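Local atomic coordinates of 6-phosphogluconate dehydratase (Shewanella oneidensis, PDB entry 2GP4), a protein that probably catalyses the dehydration of 6-phosphogluconate to 2-keto-3-deoxy-6-phosphogluconate in the Entner-Doudoroff pathway, here captured without its iron-sulfur cluster. Residues A[460-472]-A[558-570]. Sequence-based numbering, arbitrary orientation.
Sequences QHRVVEAPAVVID and VQDGDLIRVDALT
Glu465 and Arg565 both start with CG anti to the backbone N, and their side chains run side by side off the same face of the sheet. Glu465 stays extended beyond CG, while Arg565 bends at chi3 (-63°) and turns its NE edge to the carboxylate. Glu465 OE1 takes both bonds of the salt bridge, from Arg565 NE at 3.0 Å and from Arg565 NH2 at 3.2 Å. Both nitrogens come from one face of the carboxylate, whose plane is turned 61° from the guanidinium. Arg565 NH1 pairs with Glu572 on the next strand. A leucine in place of Arg565 would probably leave Glu465 and Glu572 without the positive charge between them.

The two residues form a non-hydrogen-bonded antiparallel pair. The hydrogen-bonded pairs Val464 with Val566 and Ala466 with Ile564 flank it. Their side chains lie on the buried face, where Val464 CB meets Val566 CG1 at 3.8 Å and Ile564 CD1 reaches Ala468 CB at 3.7 Å. On this face Ala466 and Ile564 also touch Val491 of the adjacent strand 490-494, and Val464 and Val566 touch Ala525 of strand 524-528, one strand further on in the same sheet. On the Glu465 face, Leu563 CD1 touches Pro467 CD at 3.8 Å.

Past Pro467 the pairing gives way to the type II turn from Gln559 to Asp562. Gly561 N bonds Ala468 O at 3.1 Å. Asp560 OD1 accepts from Val470 N at 3.1 Å on its syn side but tilted out of the carboxylate plane, with a nearly straight N-H...O angle of 172°. The other end of strand 563-567 closes with an Asx motif at Asp567. The whole is an antiparallel strand pair in the mixed sheet of the C-terminal dehydratase domain.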
loop_
_atom_site.group_PDB
_atom_site.type_symbol
_atom_site.label_atom_id
_atom_site.label_comp_id
_atom_site.label_asym_id
_atom_site.label_seq_id
_atom_site.Cartn_x
_atom_site.Cartn_y
_atom_site.Cartn_z
ATOM N N GLN A 460 -14.125 4.587 -22.842
ATOM C CA GLN A 460 -14.989 5.726 -23.172
ATOM C C GLN A 460 -15.001 6.787 -22.068
ATOM O O GLN A 460 -15.228 7.968 -22.345
ATOM C CB GLN A 460 -16.422 5.257 -23.496
ATOM C CG GLN A 460 -17.194 4.666 -22.302
ATOM C CD GLN A 460 -18.443 3.909 -22.709
ATOM O OE1 GLN A 460 -19.350 4.462 -23.338
ATOM N NE2 GLN A 460 -18.502 2.627 -22.341
ATOM N N HIS A 461 -14.747 6.364 -20.831
ATOM C CA HIS A 461 -14.817 7.254 -19.667
ATOM C C HIS A 461 -13.455 7.725 -19.139
ATOM O O HIS A 461 -13.394 8.344 -18.075
ATOM C CB HIS A 461 -15.611 6.594 -18.518
ATOM C CG HIS A 461 -17.036 6.272 -18.856
ATOM N ND1 HIS A 461 -17.632 5.080 -18.499
ATOM C CD2 HIS A 461 -17.982 6.981 -19.519
ATOM C CE1 HIS A 461 -18.884 5.069 -18.920
ATOM N NE2 HIS A 461 -19.121 6.209 -19.546
ATOM N N ARG A 462 -12.376 7.446 -19.874
ATOM C CA ARG A 462 -11.015 7.776 -19.414
ATOM C C ARG A 462 -10.562 9.200 -19.736
ATOM O O ARG A 462 -9.499 9.636 -19.283
ATOM C CB ARG A 462 -9.989 6.754 -19.933
ATOM C CG ARG A 462 -10.042 5.414 -19.202
ATOM C CD ARG A 462 -9.022 4.418 -19.724
ATOM N NE ARG A 462 -9.272 3.090 -19.163
ATOM C CZ ARG A 462 -8.545 2.001 -19.407
ATOM N NH1 ARG A 462 -7.492 2.047 -20.214
ATOM N NH2 ARG A 462 -8.876 0.854 -18.830
ATOM N N VAL A 463 -11.363 9.920 -20.516
ATOM C CA VAL A 463 -11.100 11.322 -20.840
ATOM C C VAL A 463 -12.356 12.143 -20.554
ATOM O O VAL A 463 -13.397 11.912 -21.164
ATOM C CB VAL A 463 -10.685 11.507 -22.336
ATOM C CG1 VAL A 463 -10.429 12.977 -22.656
ATOM C CG2 VAL A 463 -9.457 10.667 -22.675
ATOM N N VAL A 464 -12.256 13.085 -19.618
ATOM C CA VAL A 464 -13.353 13.999 -19.322
ATOM C C VAL A 464 -12.853 15.440 -19.299
ATOM O O VAL A 464 -11.936 15.782 -18.547
ATOM C CB VAL A 464 -14.077 13.675 -17.980
ATOM C CG1 VAL A 464 -15.152 14.730 -17.660
ATOM C CG2 VAL A 464 -14.699 12.281 -18.006
ATOM N N GLU A 465 -13.457 16.266 -20.150
ATOM C CA GLU A 465 -13.234 17.699 -20.153
ATOM C C GLU A 465 -14.581 18.359 -19.867
ATOM O O GLU A 465 -15.504 18.289 -20.685
ATOM C CB GLU A 465 -12.664 18.155 -21.494
ATOM C CG GLU A 465 -12.234 19.615 -21.523
ATOM C CD GLU A 465 -11.801 20.073 -22.905
ATOM O OE1 GLU A 465 -10.729 19.634 -23.375
ATOM O OE2 GLU A 465 -12.530 20.878 -23.521
ATOM N N ALA A 466 -14.687 18.978 -18.694
ATOM C CA ALA A 466 -15.964 19.460 -18.180
ATOM C C ALA A 466 -15.781 20.613 -17.184
ATOM O O ALA A 466 -14.730 20.713 -16.550
ATOM C CB ALA A 466 -16.710 18.314 -17.526
ATOM N N PRO A 467 -16.796 21.498 -17.060
ATOM C CA PRO A 467 -16.768 22.571 -16.058
ATOM C C PRO A 467 -16.615 22.046 -14.624
ATOM O O PRO A 467 -17.060 20.933 -14.316
ATOM C CB PRO A 467 -18.127 23.263 -16.241
ATOM C CG PRO A 467 -18.974 22.280 -17.000
ATOM C CD PRO A 467 -18.024 21.556 -17.880
ATOM N N ALA A 468 -15.990 22.845 -13.764
ATOM C CA ALA A 468 -15.673 22.420 -12.400
ATOM C C ALA A 468 -16.809 22.668 -11.423
ATOM O O ALA A 468 -17.604 23.600 -11.593
ATOM C CB ALA A 468 -14.409 23.103 -11.904
ATOM N N VAL A 469 -16.866 21.814 -10.401
ATOM C CA VAL A 469 -17.775 21.966 -9.272
ATOM C C VAL A 469 -16.950 21.808 -7.983
ATOM O O VAL A 469 -16.503 20.710 -7.651
ATOM C CB VAL A 469 -18.950 20.943 -9.342
ATOM C CG1 VAL A 469 -19.739 20.933 -8.044
ATOM C CG2 VAL A 469 -19.874 21.263 -10.528
ATOM N N VAL A 470 -16.749 22.916 -7.276
ATOM C CA VAL A 470 -15.808 22.975 -6.154
ATOM C C VAL A 470 -16.499 22.861 -4.800
ATOM O O VAL A 470 -17.449 23.588 -4.518
ATOM C CB VAL A 470 -14.950 24.283 -6.184
ATOM C CG1 VAL A 470 -13.837 24.226 -5.144
ATOM C CG2 VAL A 470 -14.352 24.518 -7.568
ATOM N N ILE A 471 -16.017 21.935 -3.975
ATOM C CA ILE A 471 -16.409 21.836 -2.565
ATOM C C ILE A 471 -15.179 21.550 -1.698
ATOM O O ILE A 471 -14.194 21.000 -2.183
ATOM C CB ILE A 471 -17.516 20.772 -2.322
ATOM C CG1 ILE A 471 -17.150 19.435 -2.974
ATOM C CG2 ILE A 471 -18.860 21.274 -2.848
ATOM C CD1 ILE A 471 -17.955 18.251 -2.460
ATOM N N ASP A 472 -15.226 21.940 -0.425
ATOM C CA ASP A 472 -14.089 21.718 0.475
ATOM C C ASP A 472 -14.411 20.748 1.607
ATOM O O ASP A 472 -13.671 20.639 2.589
ATOM C CB ASP A 472 -13.515 23.046 1.000
ATOM C CG ASP A 472 -14.529 23.884 1.766
ATOM O OD1 ASP A 472 -15.578 23.362 2.207
ATOM O OD2 ASP A 472 -14.256 25.088 1.942
ATOM N N VAL A 558 -9.158 27.105 -8.374
ATOM C CA VAL A 558 -10.225 26.620 -9.255
ATOM C C VAL A 558 -11.574 27.214 -8.830
ATOM O O VAL A 558 -11.893 27.255 -7.642
ATOM C CB VAL A 558 -10.310 25.073 -9.267
ATOM C CG1 VAL A 558 -11.356 24.594 -10.274
ATOM C CG2 VAL A 558 -8.965 24.454 -9.594
ATOM N N GLN A 559 -12.343 27.692 -9.803
ATOM C CA GLN A 559 -13.661 28.262 -9.545
ATOM C C GLN A 559 -14.706 27.457 -10.297
ATOM O O GLN A 559 -14.383 26.790 -11.275
ATOM C CB GLN A 559 -13.708 29.735 -9.978
ATOM C CG GLN A 559 -12.819 30.660 -9.150
ATOM C CD GLN A 559 -12.822 32.114 -9.624
ATOM O OE1 GLN A 559 -13.573 32.502 -10.528
ATOM N NE2 GLN A 559 -11.976 32.932 -8.999
ATOM N N ASP A 560 -15.955 27.509 -9.838
ATOM C CA ASP A 560 -17.052 26.856 -10.543
ATOM C C ASP A 560 -17.106 27.338 -11.989
ATOM O O ASP A 560 -17.004 28.540 -12.262
ATOM C CB ASP A 560 -18.388 27.130 -9.850
ATOM C CG ASP A 560 -18.441 26.574 -8.439
ATOM O OD1 ASP A 560 -18.434 25.330 -8.281
ATOM O OD2 ASP A 560 -18.500 27.386 -7.486
ATOM N N GLY A 561 -17.242 26.395 -12.913
ATOM C CA GLY A 561 -17.364 26.725 -14.328
ATOM C C GLY A 561 -16.091 26.480 -15.112
ATOM O O GLY A 561 -16.153 26.093 -16.279
ATOM N N ASP A 562 -14.940 26.710 -14.477
ATOM C CA ASP A 562 -13.638 26.483 -15.112
ATOM C C ASP A 562 -13.602 25.117 -15.776
ATOM O O ASP A 562 -14.075 24.137 -15.202
ATOM C CB ASP A 562 -12.509 26.542 -14.082
ATOM C CG ASP A 562 -12.366 27.901 -13.425
ATOM O OD1 ASP A 562 -13.019 28.870 -13.868
ATOM O OD2 ASP A 562 -11.587 27.995 -12.454
ATOM N N LEU A 563 -13.047 25.052 -16.982
ATOM C CA LEU A 563 -12.865 23.769 -17.652
ATOM C C LEU A 563 -11.662 23.035 -17.076
ATOM O O LEU A 563 -10.572 23.600 -16.953
ATOM C CB LEU A 563 -12.701 23.938 -19.165
ATOM C CG LEU A 563 -13.905 24.072 -20.115
ATOM C CD1 LEU A 563 -15.106 23.206 -19.704
ATOM C CD2 LEU A 563 -14.323 25.518 -20.271
ATOM N N ILE A 564 -11.879 21.773 -16.720
ATOM C CA ILE A 564 -10.818 20.888 -16.263
ATOM C C ILE A 564 -10.774 19.658 -17.152
ATOM O O ILE A 564 -11.794 19.001 -17.366
ATOM C CB ILE A 564 -11.049 20.448 -14.816
ATOM C CG1 ILE A 564 -10.539 21.517 -13.857
ATOM C CG2 ILE A 564 -10.376 19.106 -14.544
ATOM C CD1 ILE A 564 -11.181 21.459 -12.488
ATOM N N ARG A 565 -9.588 19.356 -17.667
ATOM C CA ARG A 565 -9.399 18.185 -18.503
ATOM C C ARG A 565 -8.694 17.110 -17.691
ATOM O O ARG A 565 -7.550 17.294 -17.277
ATOM C CB ARG A 565 -8.588 18.540 -19.760
ATOM C CG ARG A 565 -8.403 17.388 -20.752
ATOM C CD ARG A 565 -7.444 17.736 -21.898
ATOM N NE ARG A 565 -7.934 18.840 -22.726
ATOM C CZ ARG A 565 -7.252 19.952 -23.005
ATOM N NH1 ARG A 565 -6.017 20.131 -22.548
ATOM N NH2 ARG A 565 -7.806 20.887 -23.765
ATOM N N VAL A 566 -9.393 16.007 -17.434
ATOM C CA VAL A 566 -8.748 14.798 -16.917
ATOM C C VAL A 566 -8.581 13.803 -18.065
ATOM O O VAL A 566 -9.542 13.201 -18.538
ATOM C CB VAL A 566 -9.472 14.186 -15.665
ATOM C CG1 VAL A 566 -10.950 13.988 -15.911
ATOM C CG2 VAL A 566 -8.814 12.880 -15.231
ATOM N N ASP A 567 -7.349 13.680 -18.534
ATOM C CA ASP A 567 -7.024 12.800 -19.642
ATOM C C ASP A 567 -6.119 11.675 -19.145
ATOM O O ASP A 567 -4.914 11.862 -18.969
ATOM C CB ASP A 567 -6.346 13.600 -20.762
ATOM C CG ASP A 567 -6.314 12.856 -22.085
ATOM O OD1 ASP A 567 -5.956 11.655 -22.106
ATOM O OD2 ASP A 567 -6.636 13.486 -23.118
ATOM N N ALA A 568 -6.712 10.507 -18.918
ATOM C CA ALA A 568 -5.973 9.340 -18.431
ATOM C C ALA A 568 -5.272 8.606 -19.566
ATOM O O ALA A 568 -4.468 7.702 -19.336
ATOM C CB ALA A 568 -6.901 8.405 -17.673
ATOM N N LEU A 569 -5.583 9.009 -20.792
ATOM C CA LEU A 569 -4.989 8.436 -21.992
ATOM C C LEU A 569 -3.581 8.998 -22.216
ATOM O O LEU A 569 -2.640 8.245 -22.469
ATOM C CB LEU A 569 -5.870 8.766 -23.200
ATOM C CG LEU A 569 -6.255 7.716 -24.242
ATOM C CD1 LEU A 569 -6.847 8.440 -25.451
ATOM C CD2 LEU A 569 -5.086 6.824 -24.661
ATOM N N THR A 570 -3.445 10.321 -22.134
ATOM C CA THR A 570 -2.149 10.973 -22.341
ATOM C C THR A 570 -1.420 11.228 -21.030
ATOM O O THR A 570 -0.206 11.404 -21.022
ATOM C CB THR A 570 -2.269 12.306 -23.131
ATOM O OG1 THR A 570 -3.230 13.162 -22.500
ATOM C CG2 THR A 570 -2.690 12.049 -24.576
#